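Local coordinates for HD domain protein (Enterococcus faecalis, PDB 4LRL) that probably hydrolyses deoxyribonucleoside triphosphates as a metal-binding HD-domain phosphohydrolase whose activity is regulated allosterically by bound nucleotides, at residues Q53-L58 with E123-L128. Numbering follows the deposited sequence.
Sequences QVILDL and ERLITL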
loop_
_atom_site.group_PDB
_atom_site.type_symbol
_atom_site.label_atom_id
_atom_site.label_comp_id
_atom_site.label_asym_id
_atom_site.label_seq_id
_atom_site.Cartn_x
_atom_site.Cartn_y
_atom_site.Cartn_z
ATOM N N GLN C 53 -32.815 -5.893 -8.785
ATOM C CA GLN C 53 -33.013 -7.113 -9.566
ATOM C C GLN C 53 -32.568 -6.929 -11.024
ATOM O O GLN C 53 -31.984 -7.830 -11.619
ATOM C CB GLN C 53 -34.486 -7.545 -9.500
ATOM C CG GLN C 53 -34.782 -8.922 -10.079
ATOM C CD GLN C 53 -34.099 -10.049 -9.307
ATOM O OE1 GLN C 53 -34.450 -10.338 -8.162
ATOM N NE2 GLN C 53 -33.127 -10.697 -9.943
ATOM N N VAL C 54 -32.841 -5.759 -11.593
ATOM C CA VAL C 54 -32.458 -5.455 -12.967
ATOM C C VAL C 54 -30.936 -5.564 -13.154
ATOM O O VAL C 54 -30.466 -6.142 -14.137
ATOM C CB VAL C 54 -32.958 -4.050 -13.394
ATOM C CG1 VAL C 54 -32.350 -3.622 -14.725
ATOM C CG2 VAL C 54 -34.475 -4.029 -13.474
ATOM N N ILE C 55 -30.184 -5.014 -12.197
ATOM C CA ILE C 55 -28.727 -5.021 -12.240
ATOM C C ILE C 55 -28.187 -6.446 -12.094
ATOM O O ILE C 55 -27.313 -6.854 -12.859
ATOM C CB ILE C 55 -28.117 -4.074 -11.168
ATOM C CG1 ILE C 55 -28.609 -2.630 -11.367
ATOM C CG2 ILE C 55 -26.582 -4.168 -11.150
ATOM C CD1 ILE C 55 -28.286 -2.002 -12.729
ATOM N N LEU C 56 -28.721 -7.202 -11.132
ATOM C CA LEU C 56 -28.300 -8.583 -10.943
ATOM C C LEU C 56 -28.534 -9.405 -12.210
ATOM O O LEU C 56 -27.659 -10.173 -12.634
ATOM C CB LEU C 56 -29.002 -9.227 -9.748
ATOM C CG LEU C 56 -28.588 -10.683 -9.474
ATOM C CD1 LEU C 56 -27.112 -10.787 -9.122
ATOM C CD2 LEU C 56 -29.438 -11.316 -8.401
ATOM N N ASP C 57 -29.711 -9.223 -12.811
ATOM C CA ASP C 57 -30.059 -9.909 -14.057
ATOM C C ASP C 57 -29.135 -9.516 -15.209
ATOM O O ASP C 57 -28.749 -10.363 -16.018
ATOM C CB ASP C 57 -31.515 -9.638 -14.446
ATOM C CG ASP C 57 -32.510 -10.336 -13.540
ATOM O OD1 ASP C 57 -32.122 -11.266 -12.800
ATOM O OD2 ASP C 57 -33.694 -9.954 -13.580
ATOM N N LEU C 58 -28.785 -8.235 -15.287
ATOM C CA LEU C 58 -27.884 -7.777 -16.343
ATOM C C LEU C 58 -26.502 -8.401 -16.188
ATOM O O LEU C 58 -25.921 -8.865 -17.172
ATOM C CB LEU C 58 -27.803 -6.249 -16.395
ATOM C CG LEU C 58 -28.995 -5.517 -17.033
ATOM C CD1 LEU C 58 -28.839 -4.009 -16.855
ATOM C CD2 LEU C 58 -29.184 -5.864 -18.514
ATOM N N GLU C 123 -33.355 8.987 -12.179
ATOM C CA GLU C 123 -32.343 8.655 -13.186
ATOM C C GLU C 123 -31.378 7.554 -12.757
ATOM O O GLU C 123 -30.582 7.088 -13.566
ATOM C CB GLU C 123 -31.542 9.900 -13.578
ATOM C CG GLU C 123 -32.378 11.100 -14.018
ATOM C CD GLU C 123 -32.788 11.061 -15.486
ATOM O OE1 GLU C 123 -32.903 12.143 -16.091
ATOM O OE2 GLU C 123 -32.995 9.959 -16.037
ATOM N N ARG C 124 -31.437 7.136 -11.495
ATOM C CA ARG C 124 -30.467 6.173 -10.973
ATOM C C ARG C 124 -30.368 4.878 -11.794
ATOM O O ARG C 124 -29.268 4.482 -12.221
ATOM C CB ARG C 124 -30.725 5.840 -9.494
ATOM C CG ARG C 124 -29.794 4.735 -8.970
ATOM C CD ARG C 124 -29.874 4.520 -7.477
ATOM N NE ARG C 124 -29.575 5.740 -6.738
ATOM C CZ ARG C 124 -29.268 5.790 -5.446
ATOM N NH1 ARG C 124 -29.031 6.959 -4.877
ATOM N NH2 ARG C 124 -29.191 4.681 -4.723
ATOM N N LEU C 125 -31.508 4.225 -12.009
ATOM C CA LEU C 125 -31.521 2.906 -12.645
ATOM C C LEU C 125 -30.963 2.909 -14.068
ATOM O O LEU C 125 -30.155 2.053 -14.408
ATOM C CB LEU C 125 -32.911 2.270 -12.597
ATOM C CG LEU C 125 -33.034 0.882 -13.241
ATOM C CD1 LEU C 125 -31.987 -0.125 -12.700
ATOM C CD2 LEU C 125 -34.452 0.352 -13.078
ATOM N N ILE C 126 -31.384 3.872 -14.881
ATOM C CA ILE C 126 -30.842 4.029 -16.230
ATOM C C ILE C 126 -29.336 4.332 -16.223
ATOM O O ILE C 126 -28.603 3.889 -17.110
ATOM C CB ILE C 126 -31.621 5.106 -17.059
ATOM C CG1 ILE C 126 -31.124 5.125 -18.512
ATOM C CG2 ILE C 126 -31.515 6.488 -16.423
ATOM C CD1 ILE C 126 -31.782 6.175 -19.393
ATOM N N THR C 127 -28.884 5.081 -15.219
ATOM C CA THR C 127 -27.482 5.446 -15.115
ATOM C C THR C 127 -26.638 4.219 -14.736
ATOM O O THR C 127 -25.533 4.033 -15.265
ATOM C CB THR C 127 -27.265 6.606 -14.122
ATOM O OG1 THR C 127 -28.146 7.695 -14.442
ATOM C CG2 THR C 127 -25.836 7.113 -14.186
ATOM N N LEU C 128 -27.169 3.384 -13.840
ATOM C CA LEU C 128 -26.487 2.161 -13.426
ATOM C C LEU C 128 -26.430 1.170 -14.578
ATOM O O LEU C 128 -25.406 0.517 -14.802
ATOM C CB LEU C 128 -27.168 1.539 -12.203
ATOM C CG LEU C 128 -27.098 2.349 -10.911
ATOM C CD1 LEU C 128 -27.904 1.707 -9.780
ATOM C CD2 LEU C 128 -25.649 2.554 -10.512
#
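Ile55 reaches across to helix 124-133 with its CD1 methyl, which sits 3.8 Å from CB of Leu128 and also 4.1 Å from CD1 of Leu125. It therefore touches Leu128 at the root of the side chain, and the two side chains cross at about a right angle. Val54 meets the same Leu125 methyl, its CG1 lying 4.1 Å from Leu125 CD1. The CB of Leu125 is not aimed at the partner helix; with CG anti to the backbone N (chi1 180°), the branch swings over until CD1 lies against both Val54 and Ile55. These four buried residues form a small, wholly apolar interface without a hydrogen bond across it; the axes of the two short helix segments approach to 10.7 Å and run almost parallel (12°). Leu58 points the same way but packs more loosely, its side chain staying 6.0 Å from any atom of 123-128. Partly exposed Gln53 and Asp57 form a polar side, where Gln53 NE2 meets Asp57 OD1 (3.1 Å) from above the carboxylate plane and Tyr29 bonds OD2. The contact joins helix 53-60, which follows strand 46-52, to helix 124-133 of the HD-domain region, with Tyr95 of helix 87-108 touching Ile55 and Leu128.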